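Long-range contacts in histidinol-phosphate aminotransferase (Clostridium acetobutylicum, PDB 3FTB), which probably transfers amino groups with the help of pyridoxal 5'-phosphate, as class I and II aminotransferases do: residues L28-S33 with D320-R325; T179-E184 with C206-R211; G199-Y204 with Y226-N231; D314-E319 with R352-V357. All coordinates share one frame; numbering follows the deposited sequence.

How the contacts relate
The modelled chain starts at contact 1, where L28-S33 is joined nearly three hundred residues later by D320-R325; this pairing closes the longest loop, and contacts 2 and 3 are nested inside it. In contact 2, T179-E184 meets C206-R211 within the large seven-stranded sheet. Contact 3 crosses it: the connection G199-Y204 between those two strands packs on Y226-N231, whose strand borders strand 207-212. Contact 4 crosses contact 1 along the chain: D314-E319 comes just before D320-R325 and R352-V357 after it. Contacts 1 and 4 tie an outermost strand and two helices to the smaller sheet, their centres 11 Å apart, while contacts 2 and 3 lie across the chain's centre from them.

Contact 1: residues L28-S33 with D320-R325; sequences LLDYSS and DIVIRR. With PO4 (phosphate ion), chain F.
V322 is the bump at the middle of this contact, and the hollow it fills is made by three residues of L28-S33. Its CG1, anti to the backbone N (chi1 -172°), runs toward S32, with S32 OG 3.8 Å from V322 CG1. Its CG2 points the other way and meets L28 CD1 at 3.7 Å, while D30 sets OD2 down over V322 CB between them at 3.5 Å. L28 can reach because its CG lies anti to its own backbone N, which brings CD1 hard against the carbonyl of D320. On the opposite sheet face L29 CB rests on I321 CG1, 4.1 Å away. Further on, S32 CB nestles against R324 CB at 4.0 Å.

Between the two faces the backbones run parallel. L29 N gives to D320 O, V322 N to L29 O and Y31 N to V322 O, the second bond being the straightest at 167°. The Y31 ring stacks on F350 of helix 344-359, and K346 O and N347 OD1 hold its OH.

Strand 29-30 is thereby stitched to strand 321-325 as an outermost strand of the five-stranded sheet. An Asx turn follows: D30 OD2 takes S32 N from above the carboxylate plane and S32 OG, at 2.5 Å, on its syn lone pair. Two donors on one oxygen would tend to keep D30 ionised. R324, bent at chi2, offers NE at 3.2 Å to O4 of a phosphate ion, probably from the crystallisation liquor; with R338 on the same ion, this corner looks suited to anions.

Contact 2: residues T179-E184 with C206-R211; sequences TIIIDE and CLFIIR. With PO4 (phosphate ion), chain G.
Five backbone hydrogen bonds zip the two parallel strands together, alternating from I180 N to C206 O through to E184 N to I210 O. The bond from I182 N comes in nearly along the C=O axis of F208, at 2.7 Å between I182 N and F208 O, whereas I210 N approaches I182 O from above the carbonyl plane.

Apolar contacts split between the sheet faces. On one, L207 CD2 leans obliquely across to I182 CD1 at 3.6 Å, and I209 lies alongside I182 with its CD1 3.7 Å from I182 CB. On the other, I181 CG2 touches the F208 ring at its edge, 4.0 Å from CD2, and also meets I210 CD1.

Charge gathers at the C-terminal end. E184, extended beyond CG, lies beside R211, and a salt bridge joins E184 OE1 to R211 NE at 3.1 Å; the N-H is poorly aimed and the two planes stand 36° apart. E184 OE2 is held by F197 N. R211 NH1 and NH2 grip a phosphate ion, probably from the crystallisation liquor, almost straight on, the NH1 to O1 distance being a very short 2.4 Å. D183, bonded to Y111, sits where such enzymes carry the aspartate facing the cofactor's pyridine nitrogen, consistent with an active-site edge.

Helix 163-176 packs against I180 and helix 87-95 against F208 and I210, while strands 147-151 and 225-229 flank the pair.

Contact 3: residues G199-Y204 with Y226-N231; sequences GEIKNY and YGITNN
The apolar part rests on I201, which drops its side chain onto the end of strand 225-229. Its CD1 meets I228 CG2 at 3.7 Å, the two isoleucines crossing at about a right angle, and lies equally near the I228 carbonyl. The other branch, CG2, anti to the backbone N, comes over the backbone of N230, with N230 N 3.5 Å from I201 CG2.

The polar contacts run through K202 and a water. K202, bent at chi2 (-48°), doubles back across N230 so that its NZ gives to N230 OD1 at 3.0 Å, in the carbonyl plane; the ammonium is held most firmly by K77 O, and N230 OD1 shares it. One water bridges the backbones, accepting from N230 N at 3.1 Å and bonded to Y204 O. N230 also makes a close carbon-to-carbonyl contact, its CB 3.3 Å from I201 O.

Beyond N230 the chain turns into helix 232-239. T229 OG1 receives N231 N in an ST turn at 3.1 Å while also bonding L207 O, and N231 caps the helix through I234 N. Strand 225-229 runs antiparallel to both of its neighbours, which makes it the odd strand of the seven-stranded large-domain sheet of fold type I pyridoxal phosphate enzymes.

Contact 4: residues D314-E319 with R352-V357; sequences DSLLKE and RALKGV
L316 O is held by two backbone N-H groups at the end of helix 309-317: E319 N comes in at 2.8 Å, and I321 N, from the first residue of strand 321-325, at 2.9 Å. The second bond, with D320 N to L317 O, forms the Schellman motif that ends the helix and turns the chain into strand 321-325.

The side chain of the same residue carries the contact. L316 CG lies anti to the carbonyl carbon (chi1 -61°), and its two methyls divide the facing helix between them. CD2 enters the groove between residues one turn apart, standing 4.0 Å from A353 CB and 4.0 Å from V357 CG2. V357 crosses L316 at about a right angle. Both helices belong to the smaller domain of this aminotransferase fold and pack on its mixed sheet: L316 also touches I321 and I323, and A353 touches I321. CD1 reaches over to L354, whose own CD1 swings back to 3.7 Å from L316 CD1 although its CB starts away. L354 continues onto I286 and F288. S315 CB comes loosely to V357 CG2 at 4.4 Å, and V357 leans on I307.

Contact 1: residues L28-S33 with D320-R325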
# COMPACT_ATOMS: atom_id res chain seq x y z
N LEU A 28 18.14 -14.14 19.37
CA LEU A 28 18.62 -13.49 18.16
C LEU A 28 18.56 -11.96 18.23
O LEU A 28 17.50 -11.37 18.04
CB LEU A 28 17.85 -13.99 16.94
CG LEU A 28 18.32 -13.51 15.57
CD1 LEU A 28 19.85 -13.40 15.50
CD2 LEU A 28 17.81 -14.42 14.46
N LEU A 29 19.70 -11.33 18.50
CA LEU A 29 19.84 -9.88 18.42
C LEU A 29 20.17 -9.46 16.98
O LEU A 29 21.24 -9.80 16.47
CB LEU A 29 20.96 -9.40 19.34
CG LEU A 29 20.59 -8.92 20.74
CD1 LEU A 29 19.54 -9.82 21.35
CD2 LEU A 29 21.83 -8.86 21.61
N ASP A 30 19.26 -8.72 16.34
CA ASP A 30 19.53 -8.21 14.99
C ASP A 30 20.08 -6.78 15.01
O ASP A 30 19.35 -5.81 15.19
CB ASP A 30 18.28 -8.29 14.09
CG ASP A 30 18.62 -8.23 12.60
OD1 ASP A 30 17.76 -8.62 11.77
OD2 ASP A 30 19.74 -7.79 12.24
N TYR A 31 21.40 -6.67 14.83
CA TYR A 31 22.10 -5.39 14.80
C TYR A 31 22.22 -4.85 13.37
O TYR A 31 22.85 -3.81 13.14
CB TYR A 31 23.46 -5.50 15.51
CG TYR A 31 23.29 -5.30 16.99
CD1 TYR A 31 23.61 -4.08 17.59
CD2 TYR A 31 22.74 -6.29 17.78
CE1 TYR A 31 23.41 -3.88 18.94
CE2 TYR A 31 22.55 -6.10 19.14
CZ TYR A 31 22.88 -4.90 19.71
OH TYR A 31 22.68 -4.72 21.06
N SER A 32 21.60 -5.56 12.43
CA SER A 32 21.38 -5.00 11.11
C SER A 32 20.00 -4.29 11.03
O SER A 32 19.70 -3.58 10.06
CB SER A 32 21.56 -6.07 10.02
OG SER A 32 20.46 -6.96 9.96
N SER A 33 19.18 -4.47 12.07
CA SER A 33 17.90 -3.78 12.16
C SER A 33 17.94 -2.51 13.03
O SER A 33 18.38 -2.54 14.19
CB SER A 33 16.84 -4.74 12.70
OG SER A 33 15.78 -4.02 13.29
N ASP A 320 24.09 -15.93 17.40
CA ASP A 320 22.77 -15.36 17.14
C ASP A 320 22.80 -13.84 17.24
O ASP A 320 21.89 -13.22 17.77
CB ASP A 320 21.70 -15.92 18.09
CG ASP A 320 21.52 -17.41 17.93
OD1 ASP A 320 22.02 -17.98 16.93
OD2 ASP A 320 20.87 -18.02 18.81
N ILE A 321 23.88 -13.26 16.72
CA ILE A 321 23.95 -11.82 16.57
C ILE A 321 24.21 -11.48 15.10
O ILE A 321 25.15 -12.00 14.48
CB ILE A 321 25.01 -11.20 17.50
CG1 ILE A 321 24.54 -11.32 18.96
CG2 ILE A 321 25.27 -9.74 17.14
CD1 ILE A 321 25.61 -11.01 19.99
N VAL A 322 23.35 -10.64 14.54
CA VAL A 322 23.49 -10.25 13.14
C VAL A 322 24.04 -8.84 13.08
O VAL A 322 23.59 -7.97 13.82
CB VAL A 322 22.15 -10.31 12.41
CG1 VAL A 322 22.36 -10.09 10.90
CG2 VAL A 322 21.45 -11.64 12.67
N ILE A 323 25.02 -8.61 12.21
CA ILE A 323 25.45 -7.25 11.91
C ILE A 323 25.22 -6.93 10.43
O ILE A 323 24.70 -7.76 9.67
CB ILE A 323 26.95 -7.00 12.23
CG1 ILE A 323 27.85 -7.79 11.27
CG2 ILE A 323 27.24 -7.33 13.69
CD1 ILE A 323 29.18 -7.12 10.95
N ARG A 324 25.60 -5.73 10.02
CA ARG A 324 25.45 -5.34 8.63
C ARG A 324 26.80 -5.18 7.97
O ARG A 324 27.55 -4.25 8.26
CB ARG A 324 24.63 -4.05 8.50
CG ARG A 324 24.24 -3.71 7.07
CD ARG A 324 23.22 -4.69 6.52
NE ARG A 324 22.44 -4.11 5.43
CZ ARG A 324 22.94 -3.83 4.24
NH1 ARG A 324 24.22 -4.06 3.98
NH2 ARG A 324 22.17 -3.30 3.30
N ARG A 325 27.10 -6.12 7.08
CA ARG A 325 28.28 -6.03 6.26
C ARG A 325 28.02 -4.96 5.22
O ARG A 325 27.02 -4.98 4.53
CB ARG A 325 28.55 -7.37 5.59
CG ARG A 325 28.85 -8.47 6.58
CD ARG A 325 28.75 -9.81 5.93
NE ARG A 325 29.54 -9.85 4.71
CZ ARG A 325 29.53 -10.87 3.86
NH1 ARG A 325 28.77 -11.93 4.12
NH2 ARG A 325 30.28 -10.84 2.77
P PO4 F . 19.42 -1.10 5.30
O1 PO4 F . 17.97 -1.26 4.92
O2 PO4 F . 20.26 -0.88 4.06
O3 PO4 F . 19.55 0.10 6.22
O4 PO4 F . 19.89 -2.34 6.03

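Contact 2: residues T179-E184 with C206-R211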
# COMPACT_ATOMS: atom_id res chain seq x y z
N THR A 179 15.29 19.83 -8.36
CA THR A 179 14.62 19.31 -7.17
C THR A 179 15.58 18.55 -6.25
O THR A 179 16.35 17.70 -6.71
CB THR A 179 13.40 18.42 -7.53
OG1 THR A 179 12.46 19.18 -8.30
CG2 THR A 179 12.73 17.90 -6.27
N ILE A 180 15.54 18.85 -4.96
CA ILE A 180 16.39 18.14 -4.02
C ILE A 180 15.56 17.34 -3.02
O ILE A 180 14.76 17.91 -2.28
CB ILE A 180 17.45 19.07 -3.35
CG1 ILE A 180 16.84 19.91 -2.22
CG2 ILE A 180 18.14 19.96 -4.37
CD1 ILE A 180 17.28 19.44 -0.86
N ILE A 181 15.75 16.02 -3.03
CA ILE A 181 14.98 15.10 -2.20
C ILE A 181 15.76 14.67 -0.96
O ILE A 181 16.78 13.98 -1.07
CB ILE A 181 14.63 13.81 -2.97
CG1 ILE A 181 13.83 14.13 -4.24
CG2 ILE A 181 13.88 12.84 -2.06
CD1 ILE A 181 13.89 13.04 -5.27
N ILE A 182 15.26 15.04 0.22
CA ILE A 182 15.96 14.71 1.46
C ILE A 182 15.24 13.66 2.29
O ILE A 182 14.17 13.93 2.85
CB ILE A 182 16.21 15.94 2.33
CG1 ILE A 182 16.85 17.04 1.52
CG2 ILE A 182 17.17 15.61 3.44
CD1 ILE A 182 17.41 18.16 2.37
N ASP A 183 15.84 12.48 2.38
CA ASP A 183 15.30 11.37 3.16
C ASP A 183 15.61 11.54 4.66
O ASP A 183 16.75 11.38 5.10
CB ASP A 183 15.87 10.06 2.62
CG ASP A 183 15.58 8.87 3.52
OD1 ASP A 183 14.89 9.04 4.55
OD2 ASP A 183 16.06 7.76 3.19
N GLU A 184 14.58 11.89 5.43
CA GLU A 184 14.75 12.19 6.85
C GLU A 184 14.06 11.18 7.76
O GLU A 184 13.54 11.54 8.81
CB GLU A 184 14.24 13.60 7.15
CG GLU A 184 15.19 14.71 6.68
CD GLU A 184 14.76 16.07 7.17
OE1 GLU A 184 13.81 16.18 8.00
OE2 GLU A 184 15.39 17.03 6.72
N CYS A 206 12.25 23.73 -3.95
CA CYS A 206 13.07 22.68 -4.56
C CYS A 206 13.14 21.53 -3.57
O CYS A 206 13.30 20.37 -3.96
CB CYS A 206 14.49 23.19 -4.88
SG CYS A 206 15.52 23.58 -3.44
N LEU A 207 13.00 21.85 -2.29
CA LEU A 207 13.02 20.86 -1.23
C LEU A 207 11.85 19.89 -1.31
O LEU A 207 10.69 20.30 -1.37
CB LEU A 207 13.00 21.53 0.15
CG LEU A 207 14.30 21.95 0.84
CD1 LEU A 207 13.95 22.68 2.13
CD2 LEU A 207 15.17 20.75 1.13
N PHE A 208 12.17 18.60 -1.30
CA PHE A 208 11.17 17.58 -1.05
C PHE A 208 11.69 16.69 0.08
O PHE A 208 12.78 16.11 -0.04
CB PHE A 208 10.91 16.77 -2.31
CG PHE A 208 9.83 15.72 -2.15
CD1 PHE A 208 8.50 16.06 -2.30
CD2 PHE A 208 10.16 14.41 -1.84
CE1 PHE A 208 7.51 15.11 -2.16
CE2 PHE A 208 9.17 13.45 -1.69
CZ PHE A 208 7.84 13.80 -1.85
N ILE A 209 10.95 16.61 1.18
CA ILE A 209 11.40 15.83 2.34
C ILE A 209 10.60 14.54 2.51
O ILE A 209 9.38 14.54 2.32
CB ILE A 209 11.28 16.64 3.67
CG1 ILE A 209 11.87 18.05 3.51
CG2 ILE A 209 11.92 15.90 4.81
CD1 ILE A 209 13.31 18.08 3.12
N ILE A 210 11.30 13.46 2.85
CA ILE A 210 10.67 12.18 3.14
C ILE A 210 10.79 11.86 4.64
O ILE A 210 11.90 11.78 5.19
CB ILE A 210 11.32 11.07 2.31
CG1 ILE A 210 11.15 11.37 0.82
CG2 ILE A 210 10.72 9.73 2.65
CD1 ILE A 210 11.73 10.30 -0.10
N ARG A 211 9.66 11.71 5.31
CA ARG A 211 9.67 11.25 6.69
C ARG A 211 9.09 9.84 6.78
O ARG A 211 8.52 9.34 5.82
CB ARG A 211 8.87 12.18 7.58
CG ARG A 211 9.44 13.57 7.70
CD ARG A 211 10.69 13.61 8.50
NE ARG A 211 11.04 14.97 8.85
CZ ARG A 211 10.87 15.48 10.06
NH1 ARG A 211 10.35 14.72 11.02
NH2 ARG A 211 11.21 16.74 10.32
P PO4 G . 10.12 17.04 13.63
O1 PO4 G . 9.84 15.64 13.15
O2 PO4 G . 8.82 17.70 14.03
O3 PO4 G . 11.06 16.98 14.81
O4 PO4 G . 10.76 17.88 12.54

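Contact 3: residues G199-Y204 with Y226-N231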
# COMPACT_ATOMS: atom_id res chain seq x y z
N GLY A 199 11.89 22.95 8.48
CA GLY A 199 11.73 24.37 8.75
C GLY A 199 12.24 25.26 7.63
O GLY A 199 12.24 26.49 7.75
N GLU A 200 12.69 24.62 6.55
CA GLU A 200 13.17 25.33 5.37
C GLU A 200 12.19 25.20 4.20
O GLU A 200 12.41 25.78 3.14
CB GLU A 200 14.55 24.81 4.95
CG GLU A 200 15.75 25.61 5.47
CD GLU A 200 16.19 25.18 6.84
OE1 GLU A 200 15.79 24.07 7.27
OE2 GLU A 200 16.92 25.94 7.50
N ILE A 201 11.12 24.44 4.41
CA ILE A 201 10.17 24.08 3.35
C ILE A 201 9.55 25.32 2.66
O ILE A 201 9.38 25.35 1.44
CB ILE A 201 9.05 23.16 3.90
CG1 ILE A 201 9.62 21.81 4.33
CG2 ILE A 201 7.96 22.96 2.88
CD1 ILE A 201 10.01 20.93 3.19
N LYS A 202 9.24 26.33 3.45
CA LYS A 202 8.61 27.53 2.92
C LYS A 202 9.57 28.38 2.07
O LYS A 202 9.16 29.04 1.11
CB LYS A 202 8.02 28.35 4.07
CG LYS A 202 7.00 27.58 4.89
CD LYS A 202 6.02 26.91 3.97
CE LYS A 202 4.71 26.68 4.67
NZ LYS A 202 3.61 26.43 3.71
N ASN A 203 10.84 28.37 2.44
CA ASN A 203 11.82 29.21 1.78
C ASN A 203 12.32 28.63 0.48
O ASN A 203 12.94 29.34 -0.31
CB ASN A 203 12.99 29.49 2.71
CG ASN A 203 12.59 30.37 3.86
OD1 ASN A 203 12.57 31.59 3.74
ND2 ASN A 203 12.23 29.75 4.98
N TYR A 204 12.06 27.34 0.27
CA TYR A 204 12.54 26.64 -0.92
C TYR A 204 11.53 25.60 -1.39
O TYR A 204 11.23 24.65 -0.67
CB TYR A 204 13.89 25.95 -0.64
CG TYR A 204 14.99 26.89 -0.24
CD1 TYR A 204 15.63 27.70 -1.18
CD2 TYR A 204 15.40 26.98 1.08
CE1 TYR A 204 16.63 28.57 -0.80
CE2 TYR A 204 16.41 27.85 1.47
CZ TYR A 204 17.01 28.64 0.52
OH TYR A 204 18.01 29.51 0.91
N TYR A 226 5.75 9.58 4.73
CA TYR A 226 5.15 10.76 4.09
C TYR A 226 6.11 11.72 3.38
O TYR A 226 7.31 11.74 3.63
CB TYR A 226 4.24 11.52 5.06
CG TYR A 226 4.81 11.81 6.43
CD1 TYR A 226 5.08 13.12 6.82
CD2 TYR A 226 5.05 10.79 7.34
CE1 TYR A 226 5.59 13.40 8.09
CE2 TYR A 226 5.56 11.06 8.60
CZ TYR A 226 5.83 12.36 8.97
OH TYR A 226 6.34 12.63 10.23
N GLY A 227 5.54 12.50 2.45
CA GLY A 227 6.27 13.53 1.73
C GLY A 227 5.82 14.92 2.14
O GLY A 227 4.64 15.16 2.36
N ILE A 228 6.77 15.85 2.21
CA ILE A 228 6.55 17.21 2.70
C ILE A 228 7.18 18.21 1.72
O ILE A 228 8.39 18.18 1.53
CB ILE A 228 7.23 17.37 4.08
CG1 ILE A 228 6.51 16.49 5.10
CG2 ILE A 228 7.23 18.82 4.53
CD1 ILE A 228 4.97 16.60 5.01
N THR A 229 6.39 19.08 1.11
CA THR A 229 6.93 20.04 0.14
C THR A 229 6.00 21.23 -0.09
O THR A 229 4.78 21.10 -0.07
CB THR A 229 7.24 19.37 -1.24
OG1 THR A 229 8.01 20.27 -2.06
CG2 THR A 229 5.96 19.03 -1.97
N ASN A 230 6.59 22.40 -0.30
CA ASN A 230 5.84 23.57 -0.69
C ASN A 230 5.51 23.53 -2.18
O ASN A 230 4.74 24.34 -2.68
CB ASN A 230 6.62 24.85 -0.39
CG ASN A 230 5.74 25.93 0.20
OD1 ASN A 230 4.94 25.66 1.09
ND2 ASN A 230 5.88 27.16 -0.31
N ASN A 231 6.12 22.59 -2.89
CA ASN A 231 5.89 22.44 -4.32
C ASN A 231 4.60 21.68 -4.60
O ASN A 231 4.62 20.52 -5.04
CB ASN A 231 7.08 21.75 -4.99
CG ASN A 231 6.95 21.72 -6.51
OD1 ASN A 231 5.85 21.66 -7.07
ND2 ASN A 231 8.10 21.76 -7.18
O HOH W 1 9.61 22.51 0.23

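Contact 4: residues D314-E319 with R352-V357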
# COMPACT_ATOMS: atom_id res chain seq x y z
N ASP A 314 30.26 -13.67 10.32
CA ASP A 314 30.13 -15.13 10.45
C ASP A 314 30.47 -15.62 11.85
O ASP A 314 30.00 -16.68 12.27
CB ASP A 314 31.01 -15.84 9.42
CG ASP A 314 30.36 -15.91 8.05
OD1 ASP A 314 29.12 -15.97 7.98
OD2 ASP A 314 31.10 -15.92 7.04
N SER A 315 31.29 -14.86 12.56
CA SER A 315 31.57 -15.14 13.97
C SER A 315 30.35 -14.85 14.85
O SER A 315 29.87 -15.72 15.57
CB SER A 315 32.78 -14.35 14.45
OG SER A 315 34.00 -15.04 14.19
N LEU A 316 29.87 -13.61 14.78
CA LEU A 316 28.72 -13.19 15.58
C LEU A 316 27.45 -13.98 15.25
O LEU A 316 26.59 -14.19 16.12
CB LEU A 316 28.46 -11.70 15.39
CG LEU A 316 29.61 -10.79 15.83
CD1 LEU A 316 29.28 -9.33 15.59
CD2 LEU A 316 29.90 -11.04 17.30
N LEU A 317 27.31 -14.42 14.00
CA LEU A 317 26.12 -15.17 13.63
C LEU A 317 26.07 -16.42 14.50
O LEU A 317 25.00 -16.82 14.97
CB LEU A 317 26.17 -15.55 12.15
CG LEU A 317 24.92 -15.27 11.32
CD1 LEU A 317 24.96 -16.09 10.04
CD2 LEU A 317 23.67 -15.57 12.13
N LYS A 318 27.24 -17.01 14.72
CA LYS A 318 27.39 -18.17 15.59
C LYS A 318 26.71 -17.95 16.94
O LYS A 318 26.25 -18.90 17.58
CB LYS A 318 28.87 -18.46 15.82
CG LYS A 318 29.64 -18.89 14.57
CD LYS A 318 30.95 -19.56 14.95
CE LYS A 318 30.71 -20.71 15.93
NZ LYS A 318 31.94 -21.19 16.62
N GLU A 319 26.65 -16.69 17.37
CA GLU A 319 26.12 -16.31 18.67
C GLU A 319 24.73 -15.72 18.55
O GLU A 319 24.23 -15.07 19.47
CB GLU A 319 27.04 -15.26 19.32
CG GLU A 319 28.50 -15.63 19.30
CD GLU A 319 28.84 -16.63 20.38
OE1 GLU A 319 29.07 -17.81 20.05
OE2 GLU A 319 28.86 -16.23 21.56
N ARG A 352 29.89 -7.49 24.60
CA ARG A 352 30.56 -8.60 25.27
C ARG A 352 30.80 -9.77 24.34
O ARG A 352 31.55 -10.68 24.67
CB ARG A 352 29.79 -9.02 26.51
CG ARG A 352 29.72 -7.91 27.55
CD ARG A 352 28.97 -8.33 28.80
NE ARG A 352 27.69 -8.96 28.47
CZ ARG A 352 26.76 -9.27 29.37
NH1 ARG A 352 26.97 -9.01 30.66
NH2 ARG A 352 25.63 -9.84 28.98
N ALA A 353 30.18 -9.75 23.16
CA ALA A 353 30.48 -10.73 22.13
C ALA A 353 31.63 -10.22 21.26
O ALA A 353 32.50 -10.99 20.85
CB ALA A 353 29.25 -11.00 21.28
N LEU A 354 31.61 -8.92 20.98
CA LEU A 354 32.67 -8.25 20.22
C LEU A 354 33.99 -8.44 20.93
O LEU A 354 35.03 -8.61 20.30
CB LEU A 354 32.38 -6.76 20.10
CG LEU A 354 31.88 -6.22 18.76
CD1 LEU A 354 30.80 -7.11 18.18
CD2 LEU A 354 31.37 -4.81 18.94
N LYS A 355 33.93 -8.38 22.25
CA LYS A 355 35.08 -8.60 23.10
C LYS A 355 35.59 -10.05 23.02
O LYS A 355 36.80 -10.30 22.96
CB LYS A 355 34.73 -8.20 24.55
CG LYS A 355 34.61 -6.70 24.76
CD LYS A 355 33.68 -6.36 25.92
CE LYS A 355 33.61 -4.85 26.16
NZ LYS A 355 33.25 -4.07 24.93
N GLY A 356 34.66 -11.00 23.02
CA GLY A 356 35.03 -12.39 22.91
C GLY A 356 35.69 -12.67 21.57
O GLY A 356 36.57 -13.51 21.47
N VAL A 357 35.26 -11.96 20.54
CA VAL A 357 35.90 -12.08 19.24
C VAL A 357 37.32 -11.53 19.32
O VAL A 357 38.27 -12.20 18.91
CB VAL A 357 35.12 -11.34 18.13
CG1 VAL A 357 35.85 -11.45 16.79
CG2 VAL A 357 33.70 -11.89 18.01